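Local coordinates for diaminopimelate decarboxylase (Helicobacter pylori, PDB 2QGH), which catalyses the pyridoxal-5'-phosphate-dependent decarboxylation of meso-diaminopimelate to L-lysine, the last step of lysine biosynthesis, at residues 90-95 with 118-123; 126-131 with 137-142. All blocks are in the same frame, centred on the assembly; numbering follows the deposited sequence.

Interaction 1: 90-95 with 118-123; sequences GEIQRA and EQALKL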
loop_
_atom_site.group_PDB
_atom_site.type_symbol
_atom_site.label_atom_id
_atom_site.label_comp_id
_atom_site.label_asym_id
_atom_site.label_seq_id
_atom_site.Cartn_x
_atom_site.Cartn_y
_atom_site.Cartn_z
ATOM N N GLY A 90 -17.374 -4.794 -4.431
ATOM C CA GLY A 90 -16.935 -3.537 -5.020
ATOM C C GLY A 90 -16.515 -3.704 -6.476
ATOM O O GLY A 90 -16.833 -2.864 -7.323
ATOM N N GLU A 91 -15.800 -4.784 -6.781
ATOM C CA GLU A 91 -15.371 -5.022 -8.154
ATOM C C GLU A 91 -16.544 -5.450 -9.039
ATOM O O GLU A 91 -16.597 -5.114 -10.223
ATOM C CB GLU A 91 -14.263 -6.088 -8.207
ATOM C CG GLU A 91 -12.972 -5.684 -7.534
ATOM C CD GLU A 91 -11.825 -6.647 -7.825
ATOM O OE1 GLU A 91 -12.104 -7.808 -8.188
ATOM O OE2 GLU A 91 -10.648 -6.252 -7.678
ATOM N N ILE A 92 -17.479 -6.205 -8.472
ATOM C CA ILE A 92 -18.637 -6.640 -9.225
ATOM C C ILE A 92 -19.452 -5.400 -9.598
ATOM O O ILE A 92 -19.904 -5.258 -10.744
ATOM C CB ILE A 92 -19.511 -7.618 -8.401
ATOM C CG1 ILE A 92 -18.716 -8.887 -8.091
ATOM C CG2 ILE A 92 -20.785 -7.960 -9.164
ATOM C CD1 ILE A 92 -19.513 -9.951 -7.370
ATOM N N GLN A 93 -19.627 -4.493 -8.636
ATOM C CA GLN A 93 -20.384 -3.280 -8.899
ATOM C C GLN A 93 -19.708 -2.432 -9.960
ATOM O O GLN A 93 -20.383 -1.884 -10.827
ATOM C CB GLN A 93 -20.599 -2.469 -7.612
ATOM C CG GLN A 93 -21.480 -3.192 -6.588
ATOM C CD GLN A 93 -22.048 -2.265 -5.517
ATOM O OE1 GLN A 93 -22.765 -2.710 -4.607
ATOM N NE2 GLN A 93 -21.747 -0.972 -5.627
ATOM N N ARG A 94 -18.381 -2.319 -9.898
ATOM C CA ARG A 94 -17.638 -1.545 -10.901
ATOM C C ARG A 94 -17.893 -2.124 -12.293
ATOM O O ARG A 94 -18.257 -1.401 -13.220
ATOM C CB ARG A 94 -16.134 -1.604 -10.645
ATOM C CG ARG A 94 -15.609 -0.755 -9.496
ATOM C CD ARG A 94 -14.114 -0.992 -9.355
ATOM N NE ARG A 94 -13.423 0.054 -8.604
ATOM C CZ ARG A 94 -13.102 1.247 -9.092
ATOM N NH1 ARG A 94 -13.407 1.556 -10.339
ATOM N NH2 ARG A 94 -12.471 2.132 -8.329
ATOM N N ALA A 95 -17.684 -3.434 -12.418
ATOM C CA ALA A 95 -17.865 -4.145 -13.675
ATOM C C ALA A 95 -19.242 -3.923 -14.284
ATOM O O ALA A 95 -19.356 -3.606 -15.471
ATOM C CB ALA A 95 -17.624 -5.639 -13.472
ATOM N N GLU A 118 -24.692 -12.851 -0.842
ATOM C CA GLU A 118 -26.089 -12.516 -1.088
ATOM C C GLU A 118 -26.260 -11.552 -2.263
ATOM O O GLU A 118 -27.110 -11.759 -3.128
ATOM C CB GLU A 118 -26.697 -11.892 0.167
ATOM C CG GLU A 118 -28.108 -11.368 -0.023
ATOM C CD GLU A 118 -28.405 -10.205 0.893
ATOM O OE1 GLU A 118 -28.397 -10.401 2.127
ATOM O OE2 GLU A 118 -28.634 -9.087 0.381
ATOM N N GLN A 119 -25.455 -10.496 -2.287
ATOM C CA GLN A 119 -25.531 -9.494 -3.344
ATOM C C GLN A 119 -25.177 -10.070 -4.695
ATOM O O GLN A 119 -25.781 -9.723 -5.702
ATOM C CB GLN A 119 -24.597 -8.319 -3.034
ATOM C CG GLN A 119 -25.075 -7.445 -1.893
ATOM C CD GLN A 119 -26.468 -6.896 -2.142
ATOM O OE1 GLN A 119 -26.683 -6.107 -3.066
ATOM N NE2 GLN A 119 -27.428 -7.322 -1.326
ATOM N N ALA A 120 -24.196 -10.958 -4.711
ATOM C CA ALA A 120 -23.764 -11.566 -5.956
ATOM C C ALA A 120 -24.843 -12.470 -6.532
ATOM O O ALA A 120 -25.105 -12.444 -7.733
ATOM C CB ALA A 120 -22.486 -12.350 -5.730
ATOM N N LEU A 121 -25.463 -13.269 -5.670
ATOM C CA LEU A 121 -26.514 -14.192 -6.088
ATOM C C LEU A 121 -27.706 -13.452 -6.673
ATOM O O LEU A 121 -28.363 -13.937 -7.591
ATOM C CB LEU A 121 -26.986 -15.033 -4.902
ATOM C CG LEU A 121 -25.972 -15.981 -4.263
ATOM C CD1 LEU A 121 -26.651 -16.688 -3.096
ATOM C CD2 LEU A 121 -25.462 -16.991 -5.287
ATOM N N LYS A 122 -27.977 -12.272 -6.132
ATOM C CA LYS A 122 -29.089 -11.453 -6.591
ATOM C C LYS A 122 -28.785 -10.725 -7.895
ATOM O O LYS A 122 -29.695 -10.223 -8.549
ATOM C CB LYS A 122 -29.437 -10.418 -5.526
ATOM C CG LYS A 122 -30.190 -10.960 -4.329
ATOM C CD LYS A 122 -29.931 -10.111 -3.091
ATOM C CE LYS A 122 -29.624 -8.650 -3.445
ATOM N NZ LYS A 122 -30.720 -8.000 -4.213
ATOM N N LEU A 123 -27.508 -10.666 -8.261
ATOM C CA LEU A 123 -27.075 -9.980 -9.468
ATOM C C LEU A 123 -26.911 -10.920 -10.655
ATOM O O LEU A 123 -26.539 -10.506 -11.755
ATOM C CB LEU A 123 -25.774 -9.233 -9.179
ATOM C CG LEU A 123 -25.956 -8.117 -8.150
ATOM C CD1 LEU A 123 -24.600 -7.558 -7.739
ATOM C CD2 LEU A 123 -26.849 -7.030 -8.740
#
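Ile92 reaches Ala120 and Leu123 across two neighbouring outer helices of the pyridoxal-binding (beta/alpha)8 barrel, the alanine racemase-like fold of this decarboxylase family. Helix 89-97 follows barrel strand 83-86 and helix 114-122 follows strand 105-107. Along 118-123, Glu118 packs on Ile142 of the next helix; a weak hydrogen bond links its OE2 to Gln119 NE2, at an N-H...O angle of 123°. Gln119 has its CB directed at 90-95, but its side chain stops short of van der Waals contact there. Ala120 is the nearest backbone neighbour, its CA 7.8 Å from Ile92 CA. Its small methyl takes the end of the longer Ile92 branch, with Ala120 CB 4.2 Å from Ile92 CD1. That branch is extended (chi2 -176°), with CG1 anti to the carbonyl carbon. Both side chains also rest on Phe107 of strand 105-107, so the two helices meet over the strand that precedes the second of them, and Ile92 leans on Cys86 of strand 83-86 as well. Leu121 and Lys122 pack on helix 133-146. Only apolar contact joins the segments, with 112 Å² buried in all. On another side of helix 89-97, Arg94 forms a salt bridge through NH1 to Glu418 of the second subunit, so this helix faces both the barrel and the dimer interface. Three residues on from Ala120, Leu123 points its CB at 90-95, and Leu123 N donates to Ala120 O at 3.0 Å. The Leu123 side chain comes in at a slant to that of Ile92 and meets its shorter branch, Leu123 CD1 lying 4.1 Å from Ile92 CG2.

Interaction 2: 126-131 with 137-142; sequences LFLNVE and KTIETI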
loop_
_atom_site.group_PDB
_atom_site.type_symbol
_atom_site.label_atom_id
_atom_site.label_comp_id
_atom_site.label_asym_id
_atom_site.label_seq_id
_atom_site.Cartn_x
_atom_site.Cartn_y
_atom_site.Cartn_z
ATOM N N LEU A 126 -22.101 -15.138 -13.377
ATOM C CA LEU A 126 -21.889 -16.498 -13.901
ATOM C C LEU A 126 -21.798 -17.550 -12.798
ATOM O O LEU A 126 -22.531 -18.537 -12.797
ATOM C CB LEU A 126 -20.635 -16.569 -14.771
ATOM C CG LEU A 126 -20.792 -17.308 -16.111
ATOM C CD1 LEU A 126 -19.422 -17.619 -16.675
ATOM C CD2 LEU A 126 -21.573 -18.591 -15.928
ATOM N N PHE A 127 -20.884 -17.359 -11.864
ATOM C CA PHE A 127 -20.783 -18.311 -10.778
ATOM C C PHE A 127 -19.898 -17.789 -9.676
ATOM O O PHE A 127 -19.148 -16.826 -9.877
ATOM C CB PHE A 127 -20.275 -19.682 -11.281
ATOM C CG PHE A 127 -18.900 -19.660 -11.935
ATOM C CD1 PHE A 127 -17.779 -19.209 -11.245
ATOM C CD2 PHE A 127 -18.725 -20.171 -13.216
ATOM C CE1 PHE A 127 -16.507 -19.275 -11.819
ATOM C CE2 PHE A 127 -17.456 -20.242 -13.800
ATOM C CZ PHE A 127 -16.346 -19.793 -13.099
ATOM N N LEU A 128 -20.031 -18.402 -8.503
ATOM C CA LEU A 128 -19.215 -18.058 -7.349
ATOM C C LEU A 128 -18.153 -19.146 -7.277
ATOM O O LEU A 128 -18.471 -20.334 -7.280
ATOM C CB LEU A 128 -20.047 -18.051 -6.062
ATOM C CG LEU A 128 -20.686 -16.726 -5.629
ATOM C CD1 LEU A 128 -21.816 -16.355 -6.564
ATOM C CD2 LEU A 128 -21.212 -16.857 -4.216
ATOM N N ASN A 129 -16.891 -18.737 -7.239
ATOM C CA ASN A 129 -15.788 -19.683 -7.176
ATOM C C ASN A 129 -15.418 -19.813 -5.715
ATOM O O ASN A 129 -14.779 -18.930 -5.147
ATOM C CB ASN A 129 -14.620 -19.155 -8.004
ATOM C CG ASN A 129 -13.573 -20.208 -8.268
ATOM O OD1 ASN A 129 -13.896 -21.354 -8.582
ATOM N ND2 ASN A 129 -12.312 -19.824 -8.154
ATOM N N VAL A 130 -15.838 -20.916 -5.099
ATOM C CA VAL A 130 -15.595 -21.115 -3.672
ATOM C C VAL A 130 -14.225 -21.697 -3.347
ATOM O O VAL A 130 -13.700 -22.548 -4.069
ATOM C CB VAL A 130 -16.710 -21.982 -3.040
ATOM C CG1 VAL A 130 -18.022 -21.722 -3.756
ATOM C CG2 VAL A 130 -16.350 -23.429 -3.101
ATOM N N GLU A 131 -13.659 -21.231 -2.239
ATOM C CA GLU A 131 -12.337 -21.654 -1.822
ATOM C C GLU A 131 -12.334 -22.507 -0.555
ATOM O O GLU A 131 -11.291 -23.023 -0.162
ATOM C CB GLU A 131 -11.456 -20.417 -1.628
ATOM C CG GLU A 131 -11.582 -19.390 -2.750
ATOM C CD GLU A 131 -10.267 -19.121 -3.465
ATOM O OE1 GLU A 131 -10.228 -18.196 -4.303
ATOM O OE2 GLU A 131 -9.279 -19.836 -3.193
ATOM N N LYS A 137 -21.079 -24.029 2.263
ATOM C CA LYS A 137 -22.239 -24.197 3.134
ATOM C C LYS A 137 -22.888 -22.844 3.406
ATOM O O LYS A 137 -24.105 -22.743 3.563
ATOM C CB LYS A 137 -21.818 -24.846 4.458
ATOM C CG LYS A 137 -21.406 -26.308 4.335
ATOM C CD LYS A 137 -20.848 -26.831 5.652
ATOM C CE LYS A 137 -20.629 -28.341 5.623
ATOM N NZ LYS A 137 -21.902 -29.102 5.790
ATOM N N THR A 138 -22.062 -21.806 3.459
ATOM C CA THR A 138 -22.549 -20.461 3.710
ATOM C C THR A 138 -23.375 -19.989 2.524
ATOM O O THR A 138 -24.462 -19.432 2.691
ATOM C CB THR A 138 -21.380 -19.499 3.944
ATOM O OG1 THR A 138 -20.594 -19.983 5.039
ATOM C CG2 THR A 138 -21.886 -18.109 4.275
ATOM N N ILE A 139 -22.856 -20.222 1.324
ATOM C CA ILE A 139 -23.550 -19.834 0.106
ATOM C C ILE A 139 -24.885 -20.573 0.014
ATOM O O ILE A 139 -25.914 -19.986 -0.342
ATOM C CB ILE A 139 -22.701 -20.169 -1.134
ATOM C CG1 ILE A 139 -21.397 -19.367 -1.100
ATOM C CG2 ILE A 139 -23.485 -19.865 -2.403
ATOM C CD1 ILE A 139 -20.388 -19.767 -2.177
ATOM N N GLU A 140 -24.866 -21.862 0.343
ATOM C CA GLU A 140 -26.072 -22.673 0.293
ATOM C C GLU A 140 -27.170 -22.099 1.169
ATOM O O GLU A 140 -28.324 -21.985 0.746
ATOM C CB GLU A 140 -25.791 -24.102 0.749
ATOM C CG GLU A 140 -26.965 -25.029 0.506
ATOM C CD GLU A 140 -26.790 -26.372 1.163
ATOM O OE1 GLU A 140 -27.489 -27.330 0.772
ATOM O OE2 GLU A 140 -25.955 -26.464 2.084
ATOM N N THR A 141 -26.814 -21.752 2.400
ATOM C CA THR A 141 -27.782 -21.194 3.332
ATOM C C THR A 141 -28.395 -19.906 2.792
ATOM O O THR A 141 -29.597 -19.670 2.937
ATOM C CB THR A 141 -27.123 -20.896 4.694
ATOM O OG1 THR A 141 -26.648 -22.118 5.267
ATOM C CG2 THR A 141 -28.120 -20.252 5.643
ATOM N N ILE A 142 -27.568 -19.069 2.173
ATOM C CA ILE A 142 -28.050 -17.804 1.640
ATOM C C ILE A 142 -28.881 -18.026 0.382
ATOM O O ILE A 142 -29.910 -17.386 0.192
ATOM C CB ILE A 142 -26.875 -16.837 1.341
ATOM C CG1 ILE A 142 -26.155 -16.481 2.651
ATOM C CG2 ILE A 142 -27.397 -15.562 0.673
ATOM C CD1 ILE A 142 -24.985 -15.532 2.482
#
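The beta-alpha-beta unit made of strand 127-130, helix 133-146 and strand 150-155 has its first, strand-to-helix half packed here: Leu128 and Val130 on the strand receive Ile139 from the helix that packs on the outside of the barrel, and strand 150-155 follows that helix. The contact has the alternation expected of a (beta/alpha)8 wall. Leu128 and Val130 direct CB at the helix, whereas Asn129 between them points away, its OD1 bonded to Ser153 OG and its ND2 to Ser108 OG. Asn129 also touches His203 of strand 197-203, which leads toward His205 of the cofactor pocket. Within 137-142, Ile139 alone meets both strand side chains. Its CG1 stands anti to the carbonyl carbon (chi1 -63°) and chi2 is extended, which carries CD1 out to the strand. There CD1 meets Leu128 CD2 at 3.6 Å, and the two side chains run past each other in opposite senses, so that the Leu128 methyl also lies 4.0 Å from Ile139 CG1. The same CD1 presses on Val130 CG1 at 3.5 Å, a pair closer than usual carbon contact. Val130 has an unstaggered chi1 of -32°, and the tight fit is consistent with some local strain. All three residues are buried, and the segments cover 121 Å² between them without any polar bond. Beyond these three, Val130 also touches Ile154 of strand 150-155 and Met187 of helix 181-193, while Leu128 borders Leu121 of helix 114-122. A glycerol, probably from the crystallisation liquor, lies beside Leu128. On the outer side of the helix, Lys137 O is gripped twice by Thr141, whose N and OG1 approach from opposite faces of the carbonyl plane. Thr141 OG1 donates to Lys137 O at 3.1 Å, tilted 24° from that plane.

How the interactions relate
Along the chain, interaction 1 is complete before interaction 2 begins, and their centres lie about 13 Å apart in the pyridoxal-binding barrel. The first joins helices 89-97 and 114-122; the second joins strand 127-130 to helix 133-146. A short loop leads from helix 114-122 to strand 127-130, and the two contacts touch: Leu121 CD2 lies 3.9 Å from Leu128 CD1, and Glu118 CA lies 3.8 Å from Ile142 CG2. Helix 114-122 therefore packs between its two neighbours, so apolar packing links the two contacts through this helix. Residues of both also reach the second subunit, placing this part of the barrel wall beside the dimer interface.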